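Local atomic coordinates of lipoprotein (Mycoplasma mycoides subsp. capri, PDB entry 7ADK), a protein that probably acts as a mycoplasma lipoprotein protease of the PA clan, the superfamily that includes the chymotrypsin-like peptidases. Residues L287-Y292 with V635-A640; V593-D598 with V787-D792; Q604-F609 with D708-T713; S761-K766 with L770-H775. All coordinates share one frame; numbering follows the deposited sequence.

Contact 1. Residues L287-Y292 with V635-A640; sequences LPNEEY and VGYPTA
Strand 289-293 of the antiparallel sheet meets an incoming loop at its beginning, where the Tyr-637 ring lies against Leu-287, Pro-288 and Asn-289. The phenol is anchored at its end: Tyr-637 OH donates to Leu-287 O over 2.9 Å, with a C=O...O angle of 146° and the hydroxyl tilted from the carbonyl plane. Nearer the loop, Asn-289 CB sits over one ring face, offset toward the rim, 3.4 Å from Tyr-637 CD1. It is 3.7 Å from the centroid of the Tyr-637 ring and close to the normal, which identifies a CH-pi contact. The chi1 of Asn-289 (175°) swings the amide away from its own backbone N and back past the base of the ring, and its plane stays within 15° of the ring plane. The amide nitrogen is satisfied elsewhere, ND2 bonding Asn-480 OD1. Tyr-637 is steadied at its backbone as well, its N donating to Thr-425 OG1 on neighbouring strand 421-433. Backbone bonds of the first segment run to Met-426 and Gly-424 on that strand and to Thr-465 and Ser-463 on strand 461-467. A tyrosine from a connecting loop thus packs against the start of an interior strand of a curled antiparallel sheet, consistent with a PA-clan beta-barrel.

Contact 2. Residues V593-D598 with V787-D792; sequences VKFFSD and VAFRSD
Phe-595 and Phe-789 join short strand 594-595 to strand 783-792 within the mixed sheet, in which both strands bond to strand 769-778. Lys-594 starts the first segment with a backbone bond to Leu-770, which places it beside strand 769-778. Phe-595 then turns one edge onto the face of Phe-789. The centroids of these two rings are 5.1 Å apart and their planes meet at 89°, a T-shaped stack. Its closest atoms are Phe-595 CD1 and Phe-789 CD2 at 3.9 Å, while Phe-595 CE1 stands 3.8 Å above the Phe-789 plane, over the ring centre. Both side chains also touch strand 769-778, Phe-595 at Leu-770 and Phe-789 at Val-773, so the stack belongs to the hydrophobic interior beside that strand. Phe-596 adds mainly backbone here, its O lying 3.9 Å from Arg-790 CD. Its ring packs instead on Leu-771 and Thr-765.

Ser-597 presents its carbonyl to Arg-790 and its hydroxyl to Glu-852. The arginine reaches that carbonyl as an extended chain, with CG anti to the backbone N (chi1 -170°) and no kink as far as NE. Its stronger ties lie beyond: NH1 forms a salt bridge with Asp-809 and bonds Phe-853 O, and Phe-855 supplies a cation-pi contact. The bond from Arg-790 NE to Ser-597 O is weak by its own geometry, 3.2 Å long and bent to 121° at the hydrogen.

Contact 3. Residues Q604-F609 with D708-T713; sequences QTYAKF and DKPGLT
Hydrogen bonding between Tyr-606 and Pro-710 fixes the far end of the phenol. Tyr-606 OH donates to Pro-710 O at 2.7 Å; the C=O...O angle of 127°, with the donor in the carbonyl plane, places it on a lone pair. In CH-pi contact, Lys-709 lays its aliphatic chain over one face of the Tyr-606 ring, its CD 4.2 Å from the ring centroid and 21° off the normal. The lysine slides past the ring in the opposite direction, and its bend at chi2 (-81°) brings NZ back toward the helix, where it forms a salt bridge with Glu-603 and bonds Leu-601 O. The receiving surface is a type II beta turn from Lys-709 to Leu-712, closed by the bond from Leu-712 N to Lys-709 O at 3.0 Å. Gly-711 occupies its third position with positive phi. The turn leads into strand 712-714 of the mixed sheet, so Tyr-606, with the Lys-709 to Glu-603 salt bridge, docks helix 603-606 onto the turn before that strand. Apolar contacts complete the set: Tyr-606 CZ lies 3.9 Å from Pro-710 CD, and Tyr-606 CD1 is at the same distance, 3.9 Å, from Leu-712 CD1. Outside the two segments, the ring of Phe-697 meets that of Tyr-606 nearly parallel.

Contact 4. Residues S761-K766 with L770-H775; sequences SSVRTK and LLAVYH
Val-763 and Ala-772 form an antiparallel hydrogen-bonded pair of this hairpin, Val-763 N donating to Ala-772 O at 2.8 Å. The returning carbonyl is shared: Val-763 O accepts from Leu-771 N at 2.9 Å and from Ala-772 N at 3.2 Å. Two donors on one acceptor, with Leu-771 and Ala-772 both opposite Val-763, define a classic beta bulge, and the register accordingly shifts by one before Arg-764 pairs with Leu-770. On the Val-763 face, the CB atoms of Val-763 and Ala-772 lie 4.0 Å apart, and Ala-786 of strand 783-792 touches both residues. On the other face, Leu-770 CD2 rests 3.5 Å from Ser-762 CB and 3.7 Å from Arg-764 NE, over the guanidinium plane and offset toward its rim. That plane is held by a side-on grip on one atom: Arg-764 NE and NH2 reach Ser-762 OG at 2.9 Å and 3.2 Å, and the oxygen lies only 5° out of the plane. Farther out, Arg-764 NH1 bonds Asn-768 OD1 in the hairpin's connection, and Trp-427 of strand 421-433 touches Ser-762, Arg-764 and Leu-770. The whole is a beta hairpin with a classic bulge, consistent with the strand pairs that build PA-clan barrels.

In the fold
From the N terminus, 287-292 finds its partner only at 635-640, so contact 1 closes a long loop containing much of the antiparallel sheet. Before it closes, contacts 2 and 3 open at 593-598 and 604-609; both cross it. Contact 3 closes at 708-713, nested inside the loop that contact 2 ends at 787-792. Contact 4, a short hairpin, is also nested there, in series after contacts 1 and 3. Spatially it is a hub: Val-635 of contact 1 packs on Ser-761 and Ser-762, while strands of contact 2 flank 769-778 in the mixed sheet. Contacts 2 and 3 join through the Asp-598–Lys-608 salt bridge, tying the segment that follows helix 603-606 to the loop after strand 594-595.

Contact 1. Residues L287-Y292 with V635-A640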
loop_
_atom_site.group_PDB
_atom_site.type_symbol
_atom_site.label_atom_id
_atom_site.label_comp_id
_atom_site.label_asym_id
_atom_site.label_seq_id
_atom_site.Cartn_x
_atom_site.Cartn_y
_atom_site.Cartn_z
ATOM N N LEU B 287 6.664 3.303 20.643
ATOM C CA LEU B 287 7.272 4.210 19.715
ATOM C C LEU B 287 7.997 3.418 18.632
ATOM O O LEU B 287 7.632 3.604 17.466
ATOM C CB LEU B 287 8.008 5.368 20.459
ATOM C CG LEU B 287 9.329 5.166 21.232
ATOM C CD1 LEU B 287 10.554 5.331 20.337
ATOM C CD2 LEU B 287 9.477 6.223 22.309
ATOM N N PRO B 288 8.947 2.514 18.934
ATOM C CA PRO B 288 9.886 2.122 17.939
ATOM C C PRO B 288 9.548 0.796 17.268
ATOM O O PRO B 288 9.459 -0.266 17.892
ATOM C CB PRO B 288 11.218 2.075 18.663
ATOM C CG PRO B 288 10.892 1.854 20.131
ATOM C CD PRO B 288 9.365 1.902 20.178
ATOM N N ASN B 289 9.390 0.883 15.962
ATOM C CA ASN B 289 9.689 -0.205 15.069
ATOM C C ASN B 289 11.221 -0.261 15.139
ATOM O O ASN B 289 11.877 0.743 14.872
ATOM C CB ASN B 289 9.205 0.218 13.685
ATOM C CG ASN B 289 9.541 -0.740 12.570
ATOM O OD1 ASN B 289 9.993 -1.850 12.766
ATOM N ND2 ASN B 289 9.307 -0.337 11.351
ATOM N N GLU B 290 11.800 -1.358 15.602
ATOM C CA GLU B 290 13.249 -1.437 15.826
ATOM C C GLU B 290 13.919 -2.487 14.954
ATOM O O GLU B 290 13.322 -3.515 14.624
ATOM C CB GLU B 290 13.573 -1.598 17.321
ATOM C CG GLU B 290 12.945 -2.862 17.930
ATOM C CD GLU B 290 13.743 -3.479 19.085
ATOM O OE1 GLU B 290 14.749 -2.879 19.541
ATOM O OE2 GLU B 290 13.368 -4.594 19.521
ATOM N N GLU B 291 15.178 -2.218 14.608
ATOM C CA GLU B 291 16.045 -3.049 13.781
ATOM C C GLU B 291 17.400 -3.246 14.472
ATOM O O GLU B 291 17.996 -2.286 14.958
ATOM C CB GLU B 291 16.265 -2.421 12.392
ATOM C CG GLU B 291 15.008 -2.164 11.533
ATOM C CD GLU B 291 14.617 -0.671 11.407
ATOM O OE1 GLU B 291 14.398 0.003 12.433
ATOM O OE2 GLU B 291 14.510 -0.164 10.263
ATOM N N TYR B 292 17.921 -4.472 14.460
ATOM C CA TYR B 292 19.301 -4.795 14.813
ATOM C C TYR B 292 19.999 -5.445 13.617
ATOM O O TYR B 292 19.546 -6.489 13.161
ATOM C CB TYR B 292 19.332 -5.760 16.001
ATOM C CG TYR B 292 18.709 -5.237 17.270
ATOM C CD1 TYR B 292 19.322 -4.166 17.927
ATOM C CD2 TYR B 292 17.516 -5.793 17.775
ATOM C CE1 TYR B 292 18.793 -3.654 19.112
ATOM C CE2 TYR B 292 16.955 -5.241 18.949
ATOM C CZ TYR B 292 17.589 -4.178 19.614
ATOM O OH TYR B 292 17.015 -3.592 20.685
ATOM N N VAL B 635 0.082 -1.241 18.017
ATOM C CA VAL B 635 1.404 -1.681 18.358
ATOM C C VAL B 635 1.796 -2.641 17.280
ATOM O O VAL B 635 0.962 -3.151 16.532
ATOM C CB VAL B 635 1.475 -2.371 19.724
ATOM C CG1 VAL B 635 1.335 -1.413 20.902
ATOM C CG2 VAL B 635 0.365 -3.383 19.859
ATOM N N GLY B 636 3.084 -2.898 17.202
ATOM C CA GLY B 636 3.601 -3.747 16.162
ATOM C C GLY B 636 3.679 -3.019 14.839
ATOM O O GLY B 636 2.763 -2.335 14.392
ATOM N N TYR B 637 4.801 -3.242 14.184
ATOM C CA TYR B 637 5.005 -2.878 12.803
ATOM C C TYR B 637 5.405 -4.150 12.058
ATOM O O TYR B 637 6.565 -4.559 12.124
ATOM C CB TYR B 637 6.038 -1.754 12.723
ATOM C CG TYR B 637 5.718 -0.495 13.506
ATOM C CD1 TYR B 637 6.032 -0.415 14.875
ATOM C CD2 TYR B 637 5.256 0.648 12.836
ATOM C CE1 TYR B 637 5.941 0.809 15.561
ATOM C CE2 TYR B 637 5.174 1.874 13.516
ATOM C CZ TYR B 637 5.536 1.966 14.874
ATOM O OH TYR B 637 5.558 3.174 15.488
ATOM N N PRO B 638 4.483 -4.858 11.403
ATOM C CA PRO B 638 4.862 -5.946 10.524
ATOM C C PRO B 638 5.567 -5.398 9.282
ATOM O O PRO B 638 5.336 -4.262 8.875
ATOM C CB PRO B 638 3.564 -6.673 10.211
ATOM C CG PRO B 638 2.499 -5.594 10.336
ATOM C CD PRO B 638 3.053 -4.630 11.373
ATOM N N THR B 639 6.399 -6.204 8.638
ATOM C CA THR B 639 6.924 -5.870 7.309
ATOM C C THR B 639 5.785 -5.651 6.316
ATOM O O THR B 639 4.758 -6.324 6.365
ATOM C CB THR B 639 7.858 -6.955 6.773
ATOM O OG1 THR B 639 7.230 -8.215 6.796
ATOM C CG2 THR B 639 9.152 -7.041 7.574
ATOM N N ALA B 640 5.947 -4.710 5.392
ATOM C CA ALA B 640 4.893 -4.336 4.454
ATOM C C ALA B 640 4.600 -5.384 3.351
ATOM O O ALA B 640 3.697 -5.184 2.544
ATOM C CB ALA B 640 5.250 -2.961 3.894
#

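Contact 2. Residues V593-D598 with V787-D792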
loop_
_atom_site.group_PDB
_atom_site.type_symbol
_atom_site.label_atom_id
_atom_site.label_comp_id
_atom_site.label_asym_id
_atom_site.label_seq_id
_atom_site.Cartn_x
_atom_site.Cartn_y
_atom_site.Cartn_z
ATOM N N VAL B 593 2.939 4.703 31.355
ATOM C CA VAL B 593 2.319 3.375 31.449
ATOM C C VAL B 593 2.064 2.925 32.886
ATOM O O VAL B 593 2.793 3.274 33.816
ATOM C CB VAL B 593 3.080 2.284 30.688
ATOM C CG1 VAL B 593 3.333 2.693 29.247
ATOM C CG2 VAL B 593 4.410 1.877 31.304
ATOM N N LYS B 594 1.017 2.115 33.020
ATOM C CA LYS B 594 0.577 1.350 34.190
ATOM C C LYS B 594 0.408 -0.110 33.765
ATOM O O LYS B 594 0.417 -0.394 32.578
ATOM C CB LYS B 594 -0.740 1.959 34.692
ATOM C CG LYS B 594 -0.607 3.347 35.325
ATOM C CD LYS B 594 -1.951 4.064 35.461
ATOM C CE LYS B 594 -2.484 4.500 34.100
ATOM N NZ LYS B 594 -3.753 5.235 34.179
ATOM N N PHE B 595 0.225 -1.034 34.697
ATOM C CA PHE B 595 0.052 -2.461 34.402
ATOM C C PHE B 595 -1.291 -2.962 34.918
ATOM O O PHE B 595 -1.785 -2.482 35.936
ATOM C CB PHE B 595 1.221 -3.269 34.970
ATOM C CG PHE B 595 2.489 -3.103 34.172
ATOM C CD1 PHE B 595 2.750 -3.969 33.101
ATOM C CD2 PHE B 595 3.368 -2.044 34.438
ATOM C CE1 PHE B 595 3.884 -3.785 32.305
ATOM C CE2 PHE B 595 4.498 -1.858 33.637
ATOM C CZ PHE B 595 4.767 -2.736 32.580
ATOM N N PHE B 596 -1.932 -3.890 34.220
ATOM C CA PHE B 596 -3.277 -4.335 34.578
ATOM C C PHE B 596 -3.273 -5.264 35.802
ATOM O O PHE B 596 -2.873 -6.426 35.707
ATOM C CB PHE B 596 -3.920 -4.980 33.357
ATOM C CG PHE B 596 -5.391 -5.249 33.543
ATOM C CD1 PHE B 596 -6.322 -4.219 33.342
ATOM C CD2 PHE B 596 -5.837 -6.529 33.898
ATOM C CE1 PHE B 596 -7.689 -4.475 33.479
ATOM C CE2 PHE B 596 -7.206 -6.788 34.005
ATOM C CZ PHE B 596 -8.132 -5.761 33.796
ATOM N N SER B 597 -3.682 -4.753 36.970
ATOM C CA SER B 597 -3.552 -5.451 38.255
ATOM C C SER B 597 -4.665 -6.455 38.558
ATOM O O SER B 597 -4.436 -7.393 39.316
ATOM C CB SER B 597 -3.468 -4.409 39.351
ATOM O OG SER B 597 -4.613 -3.597 39.315
ATOM N N ASP B 598 -5.855 -6.295 37.981
ATOM C CA ASP B 598 -6.959 -7.239 38.139
ATOM C C ASP B 598 -6.623 -8.619 37.549
ATOM O O ASP B 598 -6.017 -8.736 36.487
ATOM C CB ASP B 598 -8.264 -6.717 37.512
ATOM C CG ASP B 598 -8.776 -5.342 37.941
ATOM O OD1 ASP B 598 -8.304 -4.802 38.958
ATOM O OD2 ASP B 598 -9.714 -4.832 37.285
ATOM N N VAL B 787 1.388 -12.860 25.864
ATOM C CA VAL B 787 1.822 -13.149 27.237
ATOM C C VAL B 787 1.181 -12.187 28.217
ATOM O O VAL B 787 1.468 -10.998 28.150
ATOM C CB VAL B 787 3.351 -13.028 27.354
ATOM C CG1 VAL B 787 3.864 -13.177 28.781
ATOM C CG2 VAL B 787 4.061 -14.083 26.529
ATOM N N ALA B 788 0.386 -12.649 29.179
ATOM C CA ALA B 788 -0.013 -11.779 30.278
ATOM C C ALA B 788 1.163 -11.569 31.246
ATOM O O ALA B 788 1.837 -12.516 31.657
ATOM C CB ALA B 788 -1.262 -12.322 30.960
ATOM N N PHE B 789 1.406 -10.326 31.651
ATOM C CA PHE B 789 2.452 -9.980 32.627
ATOM C C PHE B 789 2.185 -10.523 34.036
ATOM O O PHE B 789 3.109 -10.808 34.795
ATOM C CB PHE B 789 2.560 -8.454 32.760
ATOM C CG PHE B 789 2.823 -7.679 31.495
ATOM C CD1 PHE B 789 4.109 -7.646 30.940
ATOM C CD2 PHE B 789 1.784 -6.970 30.883
ATOM C CE1 PHE B 789 4.354 -6.872 29.801
ATOM C CE2 PHE B 789 2.027 -6.228 29.722
ATOM C CZ PHE B 789 3.317 -6.153 29.201
ATOM N N ARG B 790 0.906 -10.600 34.392
ATOM C CA ARG B 790 0.401 -10.944 35.711
ATOM C C ARG B 790 -0.562 -12.110 35.594
ATOM O O ARG B 790 -1.365 -12.168 34.672
ATOM C CB ARG B 790 -0.242 -9.702 36.321
ATOM C CG ARG B 790 -0.583 -9.878 37.789
ATOM C CD ARG B 790 -1.154 -8.609 38.376
ATOM N NE ARG B 790 -1.648 -8.806 39.737
ATOM C CZ ARG B 790 -0.972 -8.695 40.855
ATOM N NH1 ARG B 790 0.288 -8.415 40.899
ATOM N NH2 ARG B 790 -1.567 -8.847 41.988
ATOM N N SER B 791 -0.488 -13.023 36.543
ATOM C CA SER B 791 -1.411 -14.131 36.718
ATOM C C SER B 791 -1.759 -14.257 38.192
ATOM O O SER B 791 -0.893 -14.336 39.052
ATOM C CB SER B 791 -0.823 -15.426 36.169
ATOM O OG SER B 791 -1.619 -16.535 36.461
ATOM N N ASP B 792 -3.048 -14.343 38.466
ATOM C CA ASP B 792 -3.632 -14.701 39.755
ATOM C C ASP B 792 -3.462 -16.191 40.100
ATOM O O ASP B 792 -3.760 -16.630 41.210
ATOM C CB ASP B 792 -5.106 -14.346 39.633
ATOM C CG ASP B 792 -5.912 -14.353 40.923
ATOM O OD1 ASP B 792 -7.143 -14.565 40.834
ATOM O OD2 ASP B 792 -5.337 -14.069 41.989
#

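Contact 3. Residues Q604-F609 with D708-T713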
loop_
_atom_site.group_PDB
_atom_site.type_symbol
_atom_site.label_atom_id
_atom_site.label_comp_id
_atom_site.label_asym_id
_atom_site.label_seq_id
_atom_site.Cartn_x
_atom_site.Cartn_y
_atom_site.Cartn_z
ATOM N N GLN B 604 -15.870 -11.206 37.770
ATOM C CA GLN B 604 -16.182 -9.785 37.658
ATOM C C GLN B 604 -15.172 -9.017 36.798
ATOM O O GLN B 604 -15.515 -7.964 36.274
ATOM C CB GLN B 604 -16.371 -9.148 39.048
ATOM C CG GLN B 604 -15.111 -8.725 39.824
ATOM C CD GLN B 604 -14.281 -9.863 40.407
ATOM O OE1 GLN B 604 -14.572 -11.040 40.266
ATOM N NE2 GLN B 604 -13.207 -9.554 41.087
ATOM N N THR B 605 -13.948 -9.519 36.620
ATOM C CA THR B 605 -12.985 -8.900 35.699
ATOM C C THR B 605 -13.286 -9.279 34.263
ATOM O O THR B 605 -13.382 -8.397 33.420
ATOM C CB THR B 605 -11.541 -9.283 35.981
ATOM O OG1 THR B 605 -11.225 -9.114 37.334
ATOM C CG2 THR B 605 -10.568 -8.420 35.185
ATOM N N TYR B 606 -13.463 -10.570 33.970
ATOM C CA TYR B 606 -13.724 -11.020 32.605
ATOM C C TYR B 606 -14.991 -10.375 32.038
ATOM O O TYR B 606 -15.008 -9.946 30.888
ATOM C CB TYR B 606 -13.794 -12.552 32.568
ATOM C CG TYR B 606 -13.843 -13.104 31.157
ATOM C CD1 TYR B 606 -12.658 -13.198 30.410
ATOM C CD2 TYR B 606 -15.071 -13.411 30.553
ATOM C CE1 TYR B 606 -12.693 -13.532 29.048
ATOM C CE2 TYR B 606 -15.118 -13.727 29.186
ATOM C CZ TYR B 606 -13.933 -13.754 28.429
ATOM O OH TYR B 606 -14.000 -13.952 27.096
ATOM N N ALA B 607 -16.036 -10.228 32.856
ATOM C CA ALA B 607 -17.300 -9.629 32.445
ATOM C C ALA B 607 -17.188 -8.179 31.937
ATOM O O ALA B 607 -18.091 -7.710 31.251
ATOM C CB ALA B 607 -18.270 -9.730 33.599
ATOM N N LYS B 608 -16.106 -7.460 32.266
ATOM C CA LYS B 608 -15.813 -6.109 31.768
ATOM C C LYS B 608 -15.332 -6.120 30.312
ATOM O O LYS B 608 -15.467 -5.111 29.639
ATOM C CB LYS B 608 -14.794 -5.405 32.682
ATOM C CG LYS B 608 -15.320 -5.171 34.100
ATOM C CD LYS B 608 -14.423 -4.288 34.982
ATOM C CE LYS B 608 -13.133 -4.973 35.449
ATOM N NZ LYS B 608 -12.250 -4.066 36.225
ATOM N N PHE B 609 -14.817 -7.239 29.808
ATOM C CA PHE B 609 -14.391 -7.443 28.419
ATOM C C PHE B 609 -15.372 -8.320 27.608
ATOM O O PHE B 609 -15.253 -8.434 26.391
ATOM C CB PHE B 609 -13.012 -8.109 28.449
ATOM C CG PHE B 609 -11.881 -7.348 29.114
ATOM C CD1 PHE B 609 -10.998 -6.579 28.338
ATOM C CD2 PHE B 609 -11.654 -7.472 30.492
ATOM C CE1 PHE B 609 -9.894 -5.950 28.928
ATOM C CE2 PHE B 609 -10.557 -6.830 31.085
ATOM C CZ PHE B 609 -9.668 -6.081 30.304
ATOM N N ASP B 708 -15.392 -21.504 29.227
ATOM C CA ASP B 708 -16.377 -20.435 29.398
ATOM C C ASP B 708 -15.763 -19.014 29.354
ATOM O O ASP B 708 -16.422 -18.042 29.728
ATOM C CB ASP B 708 -17.229 -20.700 30.649
ATOM C CG ASP B 708 -16.499 -20.688 31.996
ATOM O OD1 ASP B 708 -15.255 -20.726 32.059
ATOM O OD2 ASP B 708 -17.199 -20.661 33.028
ATOM N N LYS B 709 -14.513 -18.881 28.880
ATOM C CA LYS B 709 -13.731 -17.639 28.801
ATOM C C LYS B 709 -13.101 -17.503 27.405
ATOM O O LYS B 709 -11.910 -17.769 27.242
ATOM C CB LYS B 709 -12.614 -17.619 29.854
ATOM C CG LYS B 709 -12.932 -17.961 31.299
ATOM C CD LYS B 709 -13.530 -16.863 32.134
ATOM C CE LYS B 709 -13.294 -17.219 33.592
ATOM N NZ LYS B 709 -13.729 -16.196 34.542
ATOM N N PRO B 710 -13.857 -17.116 26.364
ATOM C CA PRO B 710 -13.300 -17.005 25.024
ATOM C C PRO B 710 -12.059 -16.117 24.986
ATOM O O PRO B 710 -12.017 -15.055 25.605
ATOM C CB PRO B 710 -14.418 -16.538 24.097
ATOM C CG PRO B 710 -15.495 -16.031 25.040
ATOM C CD PRO B 710 -15.270 -16.801 26.340
ATOM N N GLY B 711 -11.026 -16.613 24.322
ATOM C CA GLY B 711 -9.694 -16.043 24.241
ATOM C C GLY B 711 -8.833 -16.009 25.502
ATOM O O GLY B 711 -7.842 -15.278 25.488
ATOM N N LEU B 712 -9.112 -16.769 26.557
ATOM C CA LEU B 712 -8.153 -17.023 27.641
ATOM C C LEU B 712 -7.520 -18.404 27.476
ATOM O O LEU B 712 -8.193 -19.407 27.206
ATOM C CB LEU B 712 -8.771 -16.928 29.042
ATOM C CG LEU B 712 -9.405 -15.597 29.463
ATOM C CD1 LEU B 712 -9.680 -15.641 30.969
ATOM C CD2 LEU B 712 -8.528 -14.379 29.220
ATOM N N THR B 713 -6.210 -18.501 27.697
ATOM C CA THR B 713 -5.486 -19.772 27.633
ATOM C C THR B 713 -4.397 -19.925 28.686
ATOM O O THR B 713 -3.922 -18.957 29.263
ATOM C CB THR B 713 -5.000 -20.080 26.210
ATOM O OG1 THR B 713 -4.699 -21.446 26.137
ATOM C CG2 THR B 713 -3.761 -19.351 25.725
#

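Contact 4. Residues S761-K766 with L770-H775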
loop_
_atom_site.group_PDB
_atom_site.type_symbol
_atom_site.label_atom_id
_atom_site.label_comp_id
_atom_site.label_asym_id
_atom_site.label_seq_id
_atom_site.Cartn_x
_atom_site.Cartn_y
_atom_site.Cartn_z
ATOM N N SER B 761 4.427 -6.555 20.720
ATOM C CA SER B 761 3.396 -5.529 20.600
ATOM C C SER B 761 2.495 -5.530 21.829
ATOM O O SER B 761 1.850 -6.530 22.110
ATOM C CB SER B 761 2.621 -5.872 19.344
ATOM O OG SER B 761 3.481 -5.859 18.250
ATOM N N SER B 762 2.484 -4.458 22.611
ATOM C CA SER B 762 1.699 -4.392 23.842
ATOM C C SER B 762 0.203 -4.358 23.566
ATOM O O SER B 762 -0.294 -3.405 22.972
ATOM C CB SER B 762 2.068 -3.168 24.680
ATOM O OG SER B 762 1.771 -1.972 24.003
ATOM N N VAL B 763 -0.525 -5.331 24.093
ATOM C CA VAL B 763 -1.948 -5.220 24.346
ATOM C C VAL B 763 -2.138 -4.338 25.567
ATOM O O VAL B 763 -1.519 -4.578 26.602
ATOM C CB VAL B 763 -2.529 -6.619 24.602
ATOM C CG1 VAL B 763 -4.028 -6.622 24.831
ATOM C CG2 VAL B 763 -2.179 -7.607 23.492
ATOM N N ARG B 764 -3.021 -3.352 25.500
ATOM C CA ARG B 764 -3.367 -2.476 26.624
ATOM C C ARG B 764 -4.854 -2.416 26.832
ATOM O O ARG B 764 -5.613 -2.890 26.011
ATOM C CB ARG B 764 -2.850 -1.057 26.393
ATOM C CG ARG B 764 -1.425 -1.059 25.895
ATOM C CD ARG B 764 -0.847 0.332 25.952
ATOM N NE ARG B 764 0.469 0.320 25.326
ATOM C CZ ARG B 764 1.391 1.230 25.395
ATOM N NH1 ARG B 764 1.217 2.344 26.002
ATOM N NH2 ARG B 764 2.521 1.002 24.834
ATOM N N THR B 765 -5.273 -1.776 27.900
ATOM C CA THR B 765 -6.671 -1.406 28.107
ATOM C C THR B 765 -6.833 0.074 28.436
ATOM O O THR B 765 -5.848 0.791 28.589
ATOM C CB THR B 765 -7.353 -2.362 29.075
ATOM O OG1 THR B 765 -8.741 -2.273 28.903
ATOM C CG2 THR B 765 -7.018 -2.109 30.524
ATOM N N LYS B 766 -8.090 0.526 28.480
ATOM C CA LYS B 766 -8.596 1.898 28.285
ATOM C C LYS B 766 -7.757 3.052 28.822
ATOM O O LYS B 766 -7.601 4.044 28.115
ATOM C CB LYS B 766 -9.974 2.010 28.941
ATOM C CG LYS B 766 -11.074 1.238 28.212
ATOM C CD LYS B 766 -12.439 1.372 28.893
ATOM C CE LYS B 766 -12.911 2.821 29.080
ATOM N NZ LYS B 766 -14.240 2.906 29.720
ATOM N N LEU B 770 -1.028 -1.590 30.547
ATOM C CA LEU B 770 -0.356 -2.702 29.884
ATOM C C LEU B 770 -0.873 -4.038 30.401
ATOM O O LEU B 770 -0.823 -4.318 31.593
ATOM C CB LEU B 770 1.153 -2.587 30.139
ATOM C CG LEU B 770 1.863 -1.461 29.382
ATOM C CD1 LEU B 770 3.262 -1.294 29.938
ATOM C CD2 LEU B 770 2.023 -1.799 27.912
ATOM N N LEU B 771 -1.355 -4.886 29.496
ATOM C CA LEU B 771 -2.141 -6.078 29.826
ATOM C C LEU B 771 -1.473 -7.366 29.350
ATOM O O LEU B 771 -1.284 -8.293 30.140
ATOM C CB LEU B 771 -3.554 -5.889 29.250
ATOM C CG LEU B 771 -4.485 -7.107 29.351
ATOM C CD1 LEU B 771 -4.743 -7.526 30.785
ATOM C CD2 LEU B 771 -5.827 -6.758 28.721
ATOM N N ALA B 772 -1.077 -7.416 28.081
ATOM C CA ALA B 772 -0.381 -8.568 27.518
ATOM C C ALA B 772 0.640 -8.179 26.441
ATOM O O ALA B 772 0.631 -7.060 25.951
ATOM C CB ALA B 772 -1.407 -9.594 27.034
ATOM N N VAL B 773 1.532 -9.084 26.056
ATOM C CA VAL B 773 2.565 -8.877 25.032
ATOM C C VAL B 773 2.389 -9.854 23.883
ATOM O O VAL B 773 2.603 -11.042 24.063
ATOM C CB VAL B 773 3.981 -9.058 25.607
ATOM C CG1 VAL B 773 4.978 -8.432 24.648
ATOM C CG2 VAL B 773 4.134 -8.451 26.986
ATOM N N TYR B 774 2.023 -9.400 22.693
ATOM C CA TYR B 774 1.831 -10.271 21.535
ATOM C C TYR B 774 3.148 -10.800 20.977
ATOM O O TYR B 774 4.118 -10.051 20.851
ATOM C CB TYR B 774 1.074 -9.514 20.465
ATOM C CG TYR B 774 0.656 -10.353 19.293
ATOM C CD1 TYR B 774 -0.563 -11.047 19.348
ATOM C CD2 TYR B 774 1.435 -10.361 18.123
ATOM C CE1 TYR B 774 -1.036 -11.699 18.203
ATOM C CE2 TYR B 774 0.968 -11.025 16.982
ATOM C CZ TYR B 774 -0.278 -11.679 17.017
ATOM O OH TYR B 774 -0.785 -12.206 15.883
ATOM N N HIS B 775 3.183 -12.074 20.578
ATOM C CA HIS B 775 4.420 -12.685 20.059
ATOM C C HIS B 775 4.276 -13.673 18.899
ATOM O O HIS B 775 5.186 -13.738 18.078
ATOM C CB HIS B 775 5.219 -13.316 21.198
ATOM C CG HIS B 775 4.704 -14.642 21.687
ATOM N ND1 HIS B 775 3.723 -14.832 22.647
ATOM C CD2 HIS B 775 5.144 -15.859 21.268
ATOM C CE1 HIS B 775 3.607 -16.155 22.790
ATOM N NE2 HIS B 775 4.445 -16.793 21.977
#